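Local coordinates for alpha,alpha-trehalose-phosphate synthase (UDP-forming) (Burkholderia multivorans, PDB 5UOF), which is a glycosyltransferase of family 20 built on the GT-B fold, in which two Rossmann-like domains face each other across a cleft, at residues V364-P369 against V392-E397; S396-A401 against L410-D415; T406-V411 against E439-R444. One frame throughout, in Å; residues are numbered along the deposited sequence.

Interaction 1 (V364-P369 against V392-E397); sequences VGYVTP and VLVLSE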
ATOM      1  N   VAL A 364      -8.214  19.200  23.319  1.00  9.42           N
ATOM      2  CA  VAL A 364      -7.477  18.330  22.403  1.00  9.77           C
ATOM      3  C   VAL A 364      -8.323  18.168  21.150  1.00 11.22           C
ATOM      4  O   VAL A 364      -9.530  17.937  21.233  1.00 10.93           O
ATOM      5  CB  VAL A 364      -7.163  16.950  23.015  1.00 15.28           C
ATOM      6  CG1 VAL A 364      -6.315  16.107  22.037  1.00  8.83           C
ATOM      7  CG2 VAL A 364      -6.433  17.104  24.349  1.00 11.34           C
ATOM      8  N   GLY A 365      -7.677  18.310  19.983  1.00  9.80           N
ATOM      9  CA  GLY A 365      -8.262  17.911  18.723  1.00  7.62           C
ATOM     10  C   GLY A 365      -7.600  16.612  18.304  1.00 13.62           C
ATOM     11  O   GLY A 365      -6.377  16.533  18.193  1.00 12.47           O
ATOM     12  N   TYR A 366      -8.418  15.599  18.065  1.00 12.12           N
ATOM     13  CA  TYR A 366      -7.946  14.223  17.906  1.00 10.43           C
ATOM     14  C   TYR A 366      -8.232  13.822  16.462  1.00  9.55           C
ATOM     15  O   TYR A 366      -9.341  13.400  16.124  1.00 12.21           O
ATOM     16  CB  TYR A 366      -8.661  13.352  18.914  1.00  8.59           C
ATOM     17  CG  TYR A 366      -8.221  11.914  19.061  1.00  9.02           C
ATOM     18  CD1 TYR A 366      -6.992  11.471  18.614  1.00 11.82           C
ATOM     19  CD2 TYR A 366      -9.059  11.011  19.704  1.00  9.35           C
ATOM     20  CE1 TYR A 366      -6.615  10.123  18.794  1.00 11.33           C
ATOM     21  CE2 TYR A 366      -8.699   9.696  19.893  1.00 10.40           C
ATOM     22  CZ  TYR A 366      -7.488   9.252  19.432  1.00 12.11           C
ATOM     23  OH  TYR A 366      -7.173   7.927  19.615  1.00 13.37           O
ATOM     24  N   VAL A 367      -7.224  13.995  15.602  1.00  8.71           N
ATOM     25  CA  VAL A 367      -7.405  13.897  14.153  1.00  8.78           C
ATOM     26  C   VAL A 367      -6.376  12.932  13.578  1.00  9.47           C
ATOM     27  O   VAL A 367      -5.329  13.345  13.068  1.00 10.57           O
ATOM     28  CB  VAL A 367      -7.283  15.292  13.508  1.00 12.63           C
ATOM     29  CG1 VAL A 367      -7.650  15.240  12.032  1.00 13.87           C
ATOM     30  CG2 VAL A 367      -8.152  16.300  14.249  1.00 12.20           C
ATOM     31  N   THR A 368      -6.652  11.638  13.640  1.00 10.33           N
ATOM     32  CA  THR A 368      -5.632  10.636  13.320  1.00  8.84           C
ATOM     33  C   THR A 368      -6.136   9.618  12.299  1.00 13.55           C
ATOM     34  O   THR A 368      -6.108   8.406  12.543  1.00 13.09           O
ATOM     35  CB  THR A 368      -5.148   9.959  14.602  1.00 16.49           C
ATOM     36  OG1 THR A 368      -6.242   9.300  15.248  1.00 15.19           O
ATOM     37  CG2 THR A 368      -4.539  10.999  15.576  1.00 13.17           C
ATOM     38  N   PRO A 369      -6.546  10.077  11.109  1.00 11.63           N
ATOM     39  CA  PRO A 369      -6.950   9.130  10.061  1.00 11.43           C
ATOM     40  C   PRO A 369      -5.786   8.259   9.632  1.00 11.96           C
ATOM     41  O   PRO A 369      -4.625   8.665   9.711  1.00 13.29           O
ATOM     42  CB  PRO A 369      -7.391  10.039   8.903  1.00 11.81           C
ATOM     43  CG  PRO A 369      -6.580  11.313   9.109  1.00  9.73           C
ATOM     44  CD  PRO A 369      -6.561  11.470  10.627  1.00 10.91           C
ATOM     45  N   VAL A 392      -4.489  21.356  21.957  1.00  9.76           N
ATOM     46  CA  VAL A 392      -3.386  20.618  21.351  1.00  9.65           C
ATOM     47  C   VAL A 392      -3.943  19.721  20.260  1.00  8.63           C
ATOM     48  O   VAL A 392      -4.930  19.011  20.482  1.00 10.20           O
ATOM     49  CB  VAL A 392      -2.642  19.762  22.388  1.00 12.24           C
ATOM     50  CG1 VAL A 392      -1.553  18.922  21.701  1.00 13.55           C
ATOM     51  CG2 VAL A 392      -2.062  20.640  23.485  1.00  9.72           C
ATOM     52  N   LEU A 393      -3.309  19.747  19.091  1.00  8.69           N
ATOM     53  CA  LEU A 393      -3.716  18.892  17.983  1.00  9.47           C
ATOM     54  C   LEU A 393      -2.884  17.619  18.001  1.00 10.43           C
ATOM     55  O   LEU A 393      -1.652  17.682  17.945  1.00 11.60           O
ATOM     56  CB  LEU A 393      -3.542  19.609  16.648  1.00 11.60           C
ATOM     57  CG  LEU A 393      -3.783  18.780  15.378  1.00 13.11           C
ATOM     58  CD1 LEU A 393      -5.244  18.383  15.279  1.00 10.24           C
ATOM     59  CD2 LEU A 393      -3.363  19.585  14.166  1.00 12.13           C
ATOM     60  N   VAL A 394      -3.563  16.475  18.057  1.00  7.69           N
ATOM     61  CA  VAL A 394      -2.940  15.165  17.880  1.00  8.32           C
ATOM     62  C   VAL A 394      -3.278  14.723  16.467  1.00  9.23           C
ATOM     63  O   VAL A 394      -4.459  14.592  16.127  1.00 12.02           O
ATOM     64  CB  VAL A 394      -3.452  14.150  18.911  1.00  7.96           C
ATOM     65  CG1 VAL A 394      -2.859  12.780  18.634  1.00  9.38           C
ATOM     66  CG2 VAL A 394      -3.073  14.599  20.330  1.00 11.12           C
ATOM     67  N   LEU A 395      -2.254  14.512  15.640  1.00  9.15           N
ATOM     68  CA  LEU A 395      -2.441  14.442  14.188  1.00  8.58           C
ATOM     69  C   LEU A 395      -1.722  13.232  13.617  1.00 10.65           C
ATOM     70  O   LEU A 395      -0.553  13.002  13.933  1.00 12.06           O
ATOM     71  CB  LEU A 395      -1.915  15.715  13.511  1.00 10.09           C
ATOM     72  CG  LEU A 395      -2.044  15.804  11.984  1.00 12.12           C
ATOM     73  CD1 LEU A 395      -3.489  15.733  11.570  1.00 10.37           C
ATOM     74  CD2 LEU A 395      -1.426  17.103  11.464  1.00 10.51           C
ATOM     75  N   SER A 396      -2.406  12.492  12.740  1.00 10.48           N
ATOM     76  CA  SER A 396      -1.789  11.362  12.051  1.00 10.30           C
ATOM     77  C   SER A 396      -0.717  11.825  11.073  1.00 10.58           C
ATOM     78  O   SER A 396      -0.932  12.754  10.288  1.00 10.79           O
ATOM     79  CB  SER A 396      -2.851  10.583  11.275  1.00 12.03           C
ATOM     80  OG  SER A 396      -2.244   9.668  10.367  1.00 12.79           O
ATOM     81  N   GLU A 397       0.425  11.134  11.084  1.00 10.89           N
ATOM     82  CA  GLU A 397       1.484  11.416  10.125  1.00  9.69           C
ATOM     83  C   GLU A 397       1.097  11.068   8.695  1.00 12.86           C
ATOM     84  O   GLU A 397       1.846  11.411   7.779  1.00 12.00           O
ATOM     85  CB  GLU A 397       2.753  10.650  10.489  1.00 12.42           C
ATOM     86  CG  GLU A 397       2.595   9.155  10.461  1.00 16.67           C
ATOM     87  CD  GLU A 397       3.925   8.469  10.693  1.00 25.52           C
ATOM     88  OE1 GLU A 397       4.679   8.274   9.716  1.00 26.60           O
ATOM     89  OE2 GLU A 397       4.225   8.162  11.861  1.00 22.86           O
TER
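S396 OG stands anti to its backbone N (chi1 167°), beside the carbonyl carbon, and there it meets the carbonyl oxygen of P369. L393 CG is also anti to its backbone N, and chi2 of 67° then sets CD1 against V367. The two segments form neighbouring parallel strands, 364-367 and 392-396, of a beta-alpha-beta unit whose helix is 376-384. The unit belongs to the six-stranded parallel sheet of the C-terminal Rossmann-like domain in this GT-B fold.

The strands run in nearly the same direction. Four backbone hydrogen bonds join them: G365 N to V392 O, V394 N to G365 O, V367 N to V394 O, and S396 N to V367 O.

One face carries V367, L393 and L395. V367 CG2 touches L393 CD1 at 3.7 Å, the two side chains crossing at a slant. The same L393 CD1 lies 3.6 Å from G365 O, beside a residue with no side chain. L395 CD1 leans on the other backbone, 3.4 Å from V367 O. Helix 376-384 packs on this face, with V377, A378 and V382 against it.

The opposite face carries V364, Y366 and V394. V394 uses both of its methyl groups. Its CG2 meets V364 CG1 at 4.0 Å, and its CG1 meets T368 CG2 at 3.9 Å. Helix 416-428 touches V364, V392 and T368. Y366 turns its hydroxyl to R283 O, a hydrogen bond outside the two strands.

Where strand 364-367 has ended, the chains draw closer. T368 CA and S396 CB are 3.5 Å apart, a tight carbon pair. Next to them S396 OG donates to P369 O at 2.7 Å, with a C=O...OG angle of 169°, nearly in line with the carbonyl.

Interaction 2 (S396-A401 against L410-D415); sequences SEFAGA and LVNPYD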
ATOM      1  N   SER A 396      -2.406  12.492  12.740  1.00 10.48           N
ATOM      2  CA  SER A 396      -1.789  11.362  12.051  1.00 10.30           C
ATOM      3  C   SER A 396      -0.717  11.825  11.073  1.00 10.58           C
ATOM      4  O   SER A 396      -0.932  12.754  10.288  1.00 10.79           O
ATOM      5  CB  SER A 396      -2.851  10.583  11.275  1.00 12.03           C
ATOM      6  OG  SER A 396      -2.244   9.668  10.367  1.00 12.79           O
ATOM      7  N   GLU A 397       0.425  11.134  11.084  1.00 10.89           N
ATOM      8  CA  GLU A 397       1.484  11.416  10.125  1.00  9.69           C
ATOM      9  C   GLU A 397       1.097  11.068   8.695  1.00 12.86           C
ATOM     10  O   GLU A 397       1.846  11.411   7.779  1.00 12.00           O
ATOM     11  CB  GLU A 397       2.753  10.650  10.489  1.00 12.42           C
ATOM     12  CG  GLU A 397       2.595   9.155  10.461  1.00 16.67           C
ATOM     13  CD  GLU A 397       3.925   8.469  10.693  1.00 25.52           C
ATOM     14  OE1 GLU A 397       4.679   8.274   9.716  1.00 26.60           O
ATOM     15  OE2 GLU A 397       4.225   8.162  11.861  1.00 22.86           O
ATOM     16  N   PHE A 398      -0.011  10.361   8.491  1.00  8.92           N
ATOM     17  CA  PHE A 398      -0.474  10.020   7.149  1.00 11.11           C
ATOM     18  C   PHE A 398      -1.548  10.964   6.639  1.00 10.60           C
ATOM     19  O   PHE A 398      -2.154  10.689   5.587  1.00  9.74           O
ATOM     20  CB  PHE A 398      -1.003   8.597   7.114  1.00  9.31           C
ATOM     21  CG  PHE A 398       0.004   7.563   7.558  1.00 10.65           C
ATOM     22  CD1 PHE A 398       1.113   7.280   6.782  1.00 17.62           C
ATOM     23  CD2 PHE A 398      -0.174   6.878   8.751  1.00 14.69           C
ATOM     24  CE1 PHE A 398       2.033   6.316   7.184  1.00 20.55           C
ATOM     25  CE2 PHE A 398       0.742   5.923   9.163  1.00 15.78           C
ATOM     26  CZ  PHE A 398       1.839   5.643   8.382  1.00 15.32           C
ATOM     27  N   ALA A 399      -1.821  12.042   7.363  1.00 11.01           N
ATOM     28  CA  ALA A 399      -2.666  13.119   6.852  1.00 10.74           C
ATOM     29  C   ALA A 399      -1.788  14.137   6.141  1.00 10.87           C
ATOM     30  O   ALA A 399      -0.696  14.473   6.613  1.00 12.01           O
ATOM     31  CB  ALA A 399      -3.444  13.790   7.985  1.00  8.13           C
ATOM     32  N   GLY A 400      -2.252  14.607   4.982  1.00 10.05           N
ATOM     33  CA  GLY A 400      -1.475  15.581   4.236  1.00 11.18           C
ATOM     34  C   GLY A 400      -1.119  16.808   5.052  1.00  9.15           C
ATOM     35  O   GLY A 400      -0.060  17.413   4.845  1.00 12.32           O
ATOM     36  N   ALA A 401      -1.992  17.194   5.983  1.00 10.02           N
ATOM     37  CA  ALA A 401      -1.763  18.399   6.780  1.00 10.66           C
ATOM     38  C   ALA A 401      -0.562  18.259   7.712  1.00 10.68           C
ATOM     39  O   ALA A 401      -0.044  19.279   8.187  1.00 11.14           O
ATOM     40  CB  ALA A 401      -3.013  18.737   7.598  1.00 10.14           C
ATOM     41  N   LEU A 410       2.448  14.605  16.390  1.00 11.82           N
ATOM     42  CA  LEU A 410       2.270  13.693  15.263  1.00 11.79           C
ATOM     43  C   LEU A 410       2.360  12.252  15.737  1.00 14.97           C
ATOM     44  O   LEU A 410       3.274  11.898  16.490  1.00 14.63           O
ATOM     45  CB  LEU A 410       3.332  13.946  14.197  1.00 13.83           C
ATOM     46  CG  LEU A 410       3.255  15.356  13.616  1.00 25.34           C
ATOM     47  CD1 LEU A 410       4.545  15.707  12.887  1.00 37.51           C
ATOM     48  CD2 LEU A 410       2.040  15.470  12.682  1.00 22.39           C
ATOM     49  N   VAL A 411       1.434  11.411  15.272  1.00 10.58           N
ATOM     50  CA  VAL A 411       1.408  10.017  15.703  1.00 11.08           C
ATOM     51  C   VAL A 411       1.173   9.093  14.514  1.00 12.63           C
ATOM     52  O   VAL A 411       0.649   9.484  13.465  1.00 12.05           O
ATOM     53  CB  VAL A 411       0.335   9.755  16.778  1.00 12.43           C
ATOM     54  CG1 VAL A 411       0.625  10.585  18.018  1.00 13.51           C
ATOM     55  CG2 VAL A 411      -1.051  10.073  16.233  1.00 15.74           C
ATOM     56  N   ASN A 412       1.563   7.848  14.708  1.00 13.93           N
ATOM     57  CA  ASN A 412       1.249   6.788  13.770  1.00 14.45           C
ATOM     58  C   ASN A 412       0.008   6.077  14.290  1.00 14.05           C
ATOM     59  O   ASN A 412       0.080   5.420  15.338  1.00 12.94           O
ATOM     60  CB  ASN A 412       2.431   5.820  13.656  1.00 10.45           C
ATOM     61  CG  ASN A 412       2.222   4.753  12.587  1.00 12.35           C
ATOM     62  OD1 ASN A 412       1.102   4.321  12.346  1.00 12.53           O
ATOM     63  ND2 ASN A 412       3.313   4.306  11.962  1.00 14.62           N
ATOM     64  N   PRO A 413      -1.139   6.175  13.615  1.00 13.11           N
ATOM     65  CA  PRO A 413      -2.376   5.603  14.176  1.00 11.71           C
ATOM     66  C   PRO A 413      -2.384   4.084  14.232  1.00 15.62           C
ATOM     67  O   PRO A 413      -3.258   3.517  14.908  1.00 20.87           O
ATOM     68  CB  PRO A 413      -3.471   6.136  13.239  1.00 15.95           C
ATOM     69  CG  PRO A 413      -2.765   6.396  11.943  1.00 16.70           C
ATOM     70  CD  PRO A 413      -1.358   6.817  12.308  1.00 15.96           C
ATOM     71  N   TYR A 414      -1.434   3.408  13.583  1.00 14.28           N
ATOM     72  CA  TYR A 414      -1.267   1.971  13.744  1.00 15.41           C
ATOM     73  C   TYR A 414      -0.551   1.607  15.034  1.00 16.98           C
ATOM     74  O   TYR A 414      -0.372   0.422  15.317  1.00 19.31           O
ATOM     75  CB  TYR A 414      -0.505   1.397  12.558  1.00 13.77           C
ATOM     76  CG  TYR A 414      -1.290   1.561  11.281  1.00 18.05           C
ATOM     77  CD1 TYR A 414      -2.253   0.626  10.917  1.00 22.00           C
ATOM     78  CD2 TYR A 414      -1.100   2.666  10.463  1.00 12.92           C
ATOM     79  CE1 TYR A 414      -2.984   0.766   9.757  1.00 24.79           C
ATOM     80  CE2 TYR A 414      -1.837   2.819   9.282  1.00 14.32           C
ATOM     81  CZ  TYR A 414      -2.775   1.869   8.946  1.00 21.16           C
ATOM     82  OH  TYR A 414      -3.507   1.989   7.792  1.00 20.22           O
ATOM     83  N   ASP A 415      -0.150   2.595  15.817  1.00 16.19           N
ATOM     84  CA  ASP A 415       0.518   2.384  17.094  1.00 13.63           C
ATOM     85  C   ASP A 415      -0.424   2.935  18.162  1.00 13.94           C
ATOM     86  O   ASP A 415      -0.336   4.107  18.529  1.00 14.21           O
ATOM     87  CB  ASP A 415       1.868   3.075  17.075  1.00 15.83           C
ATOM     88  CG  ASP A 415       2.698   2.795  18.308  1.00 15.68           C
ATOM     89  OD1 ASP A 415       2.164   2.259  19.308  1.00 19.43           O
ATOM     90  OD2 ASP A 415       3.905   3.117  18.270  1.00 19.11           O
TER
HETATM   91  O   HOH W   1       5.979   6.344  12.338  0.58 16.71           O
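E397 and F398 meet V411, N412 and P413 in a mostly buried contact between two loops that leave the C-terminal ends of parallel strands 392-396 and 409-411. It lies at the edge of the Rossmann-like sheet and against the second subunit. The strand pairing ends with E397 N donating to V411 O at 2.9 Å.

Two turns then shape the loops. S396 OG accepts from F398 N in an ST turn. N412 OD1 accepts from Y414 N at 3.0 Å in an Asx turn.

The F398 ring is held from several directions. N412 OD1 lies in its plane at the edge, 3.6 Å from CE2, with the amide turned 84° from the ring. P413 CD also sits at the edge, 3.7 Å from F398 CD2. E397 CG lies between its own backbone N and carbonyl carbon (chi1 62°), and it covers the ring centre from one face. F398 CE2 in turn lies in the plane of the Y414 ring, at its edge.

E397 OE2 passes N412 CB at 3.5 Å. It takes a hydrogen bond of 2.6 Å from water 1, which also makes a weak bond to N412 ND2. R174 of the second subunit forms a salt bridge with E397 OE1, and its carbonyl accepts from N412 ND2. The N412 amide thus accepts through oxygen and donates through nitrogen, which fixes its rotation, and the E397 charge is probably balanced across the subunit interface.

Interaction 3 (T406-V411 against E439-R444); sequences TGALLV and EENLAR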
ATOM      1  N   THR A 406       3.440  21.396  11.915  1.00 11.53           N
ATOM      2  CA  THR A 406       4.581  20.832  12.624  1.00 13.00           C
ATOM      3  C   THR A 406       4.469  20.986  14.134  1.00 18.15           C
ATOM      4  O   THR A 406       5.232  20.336  14.860  1.00 17.43           O
ATOM      5  CB  THR A 406       5.873  21.484  12.126  1.00 15.50           C
ATOM      6  OG1 THR A 406       5.775  22.906  12.258  1.00 17.99           O
ATOM      7  CG2 THR A 406       6.110  21.125  10.650  1.00 20.59           C
ATOM      8  N   GLY A 407       3.541  21.812  14.619  1.00 16.50           N
ATOM      9  CA  GLY A 407       3.301  21.929  16.049  1.00 13.27           C
ATOM     10  C   GLY A 407       2.340  20.901  16.606  1.00 11.48           C
ATOM     11  O   GLY A 407       2.139  20.842  17.820  1.00 12.09           O
ATOM     12  N   ALA A 408       1.709  20.102  15.748  1.00 10.67           N
ATOM     13  CA  ALA A 408       0.895  19.001  16.242  1.00 11.64           C
ATOM     14  C   ALA A 408       1.771  17.957  16.914  1.00 13.44           C
ATOM     15  O   ALA A 408       2.965  17.848  16.634  1.00 13.12           O
ATOM     16  CB  ALA A 408       0.116  18.339  15.100  1.00 13.43           C
ATOM     17  N   LEU A 409       1.165  17.212  17.836  1.00 10.50           N
ATOM     18  CA  LEU A 409       1.736  15.945  18.285  1.00 11.61           C
ATOM     19  C   LEU A 409       1.431  14.948  17.183  1.00 11.13           C
ATOM     20  O   LEU A 409       0.289  14.512  17.033  1.00 13.65           O
ATOM     21  CB  LEU A 409       1.143  15.514  19.624  1.00 12.11           C
ATOM     22  CG  LEU A 409       1.535  16.317  20.871  1.00 14.67           C
ATOM     23  CD1 LEU A 409       0.875  15.720  22.119  1.00 13.76           C
ATOM     24  CD2 LEU A 409       3.069  16.347  21.060  1.00 12.88           C
ATOM     25  N   LEU A 410       2.448  14.605  16.390  1.00 11.82           N
ATOM     26  CA  LEU A 410       2.270  13.693  15.263  1.00 11.79           C
ATOM     27  C   LEU A 410       2.360  12.252  15.737  1.00 14.97           C
ATOM     28  O   LEU A 410       3.274  11.898  16.490  1.00 14.63           O
ATOM     29  CB  LEU A 410       3.332  13.946  14.197  1.00 13.83           C
ATOM     30  CG  LEU A 410       3.255  15.356  13.616  1.00 25.34           C
ATOM     31  CD1 LEU A 410       4.545  15.707  12.887  1.00 37.51           C
ATOM     32  CD2 LEU A 410       2.040  15.470  12.682  1.00 22.39           C
ATOM     33  N   VAL A 411       1.434  11.411  15.272  1.00 10.58           N
ATOM     34  CA  VAL A 411       1.408  10.017  15.703  1.00 11.08           C
ATOM     35  C   VAL A 411       1.173   9.093  14.514  1.00 12.63           C
ATOM     36  O   VAL A 411       0.649   9.484  13.465  1.00 12.05           O
ATOM     37  CB  VAL A 411       0.335   9.755  16.778  1.00 12.43           C
ATOM     38  CG1 VAL A 411       0.625  10.585  18.018  1.00 13.51           C
ATOM     39  CG2 VAL A 411      -1.051  10.073  16.233  1.00 15.74           C
ATOM     40  N   GLU A 439       1.091  28.597  18.046  1.00 11.68           N
ATOM     41  CA  GLU A 439       1.518  29.708  17.207  1.00 14.44           C
ATOM     42  C   GLU A 439       2.349  29.213  16.036  1.00 15.26           C
ATOM     43  O   GLU A 439       2.307  29.810  14.957  1.00 13.02           O
ATOM     44  CB  GLU A 439       2.299  30.739  18.026  1.00 16.70           C
ATOM     45  CG  GLU A 439       1.463  31.407  19.114  1.00 16.59           C
ATOM     46  CD  GLU A 439       0.364  32.305  18.548  1.00 20.76           C
ATOM     47  OE1 GLU A 439       0.554  32.844  17.434  1.00 19.44           O
ATOM     48  OE2 GLU A 439      -0.684  32.471  19.220  1.00 18.43           O
ATOM     49  N   GLU A 440       3.110  28.137  16.235  1.00 14.07           N
ATOM     50  CA  GLU A 440       3.815  27.506  15.124  1.00 15.42           C
ATOM     51  C   GLU A 440       2.840  27.058  14.037  1.00 13.48           C
ATOM     52  O   GLU A 440       3.027  27.361  12.851  1.00 15.16           O
ATOM     53  CB  GLU A 440       4.632  26.333  15.664  1.00 12.15           C
ATOM     54  CG  GLU A 440       5.366  25.510  14.631  1.00 18.48           C
ATOM     55  CD  GLU A 440       6.193  24.416  15.284  1.00 25.08           C
ATOM     56  OE1 GLU A 440       6.393  24.470  16.514  1.00 31.53           O
ATOM     57  OE2 GLU A 440       6.636  23.497  14.584  1.00 22.34           O
ATOM     58  N   ASN A 441       1.770  26.363  14.432  1.00  9.79           N
ATOM     59  CA  ASN A 441       0.776  25.905  13.464  1.00 12.81           C
ATOM     60  C   ASN A 441       0.006  27.070  12.855  1.00 17.49           C
ATOM     61  O   ASN A 441      -0.244  27.095  11.645  1.00 12.45           O
ATOM     62  CB  ASN A 441      -0.193  24.927  14.129  1.00 12.70           C
ATOM     63  CG  ASN A 441       0.414  23.546  14.315  1.00 13.30           C
ATOM     64  OD1 ASN A 441       1.404  23.213  13.680  1.00 12.90           O
ATOM     65  ND2 ASN A 441      -0.182  22.738  15.187  1.00 14.33           N
ATOM     66  N   LEU A 442      -0.389  28.037  13.681  1.00 13.67           N
ATOM     67  CA  LEU A 442      -1.193  29.152  13.183  1.00 12.13           C
ATOM     68  C   LEU A 442      -0.419  29.982  12.162  1.00 16.60           C
ATOM     69  O   LEU A 442      -0.998  30.473  11.181  1.00 14.70           O
ATOM     70  CB  LEU A 442      -1.644  30.014  14.358  1.00 10.93           C
ATOM     71  CG  LEU A 442      -2.447  31.267  14.039  1.00 15.27           C
ATOM     72  CD1 LEU A 442      -3.690  30.916  13.222  1.00 14.80           C
ATOM     73  CD2 LEU A 442      -2.840  31.959  15.333  1.00 13.71           C
ATOM     74  N   ALA A 443       0.890  30.149  12.371  1.00 11.76           N
ATOM     75  CA  ALA A 443       1.698  30.879  11.402  1.00 14.31           C
ATOM     76  C   ALA A 443       1.710  30.161  10.059  1.00 16.05           C
ATOM     77  O   ALA A 443       1.626  30.803   9.006  1.00 15.31           O
ATOM     78  CB  ALA A 443       3.117  31.067  11.934  1.00 19.93           C
ATOM     79  N   ARG A 444       1.788  28.828  10.078  1.00 12.89           N
ATOM     80  CA  ARG A 444       1.719  28.069   8.830  1.00 13.95           C
ATOM     81  C   ARG A 444       0.353  28.218   8.167  1.00 17.21           C
ATOM     82  O   ARG A 444       0.262  28.365   6.939  1.00 15.01           O
ATOM     83  CB  ARG A 444       2.033  26.591   9.095  1.00 15.20           C
ATOM     84  CG  ARG A 444       3.463  26.307   9.587  1.00 15.60           C
ATOM     85  CD  ARG A 444       4.533  26.730   8.572  1.00 16.98           C
ATOM     86  NE  ARG A 444       4.400  26.054   7.280  1.00 18.27           N
ATOM     87  CZ  ARG A 444       5.012  24.918   6.947  1.00 23.81           C
ATOM     88  NH1 ARG A 444       5.807  24.301   7.816  1.00 23.47           N
ATOM     89  NH2 ARG A 444       4.821  24.395   5.738  1.00 24.47           N
TER
HETATM   90  O   HOH W   2       6.604  24.827  10.523  1.00 27.43           O
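G407 comes closest to N441, with CA atoms 5.4 Å apart, where the turn leading into strand 409-411 passes helix 431-447. The contact joins the turn before this edge strand of the Rossmann-like sheet to the helix.

N441 grips the turn with its amide. Its OD1 accepts from G407 N at 2.7 Å, and the donor is tilted 32° out of the amide plane. G407 has no side chain, and N441 CG comes within 3.7 Å of its CA. N441 ND2 lies 3.4 Å from G407 C, so the amide rests against the turn backbone. G407 O is itself bound by R437.

E440 holds the preceding residue. Its CG is anti to the backbone N (chi1 177°), and the chain stays extended beyond it. The side chains of T406 and E440 cross at about a right angle. T406 OG1 donates to E440 OE2 in a short bond of 2.5 Å, arriving on the anti side and 15° out of the carboxylate plane.

Water 2 extends the network. It donates to T406 OG1 at 2.7 Å and accepts from R444 NH1 at 2.9 Å, lying in the plane of the guanidinium at its edge.

R444, water 2, T406 and E440 thus form a chain of hydrogen bonds with one direction throughout. The direction is consistent with a charged R444 at the donor end and a carboxylate at the acceptor end, linked through water 2 and T406 and not by direct contact.

How the interactions relate
All three interactions lie in the C-terminal Rossmann-like domain, and strands 392-396 and 409-411 tie them together. Interaction 1 is wholly buried: backbone bonds and aliphatic side chains between two inner strands. Interaction 2 continues from its end, sharing S396 and E397, and adds edge strand 409-411. It is also largely buried, but at the subunit interface, and its chemistry shifts to side-chain turns, ring edges and charges. Interaction 3 takes the turn that leads into strand 409-411 and ties it to a helix through polar side chains and a water; it is only partly buried. L395 O to V411 N and L393 O to L409 N, each 2.9 Å and probable hydrogen bonds, link the shared strands.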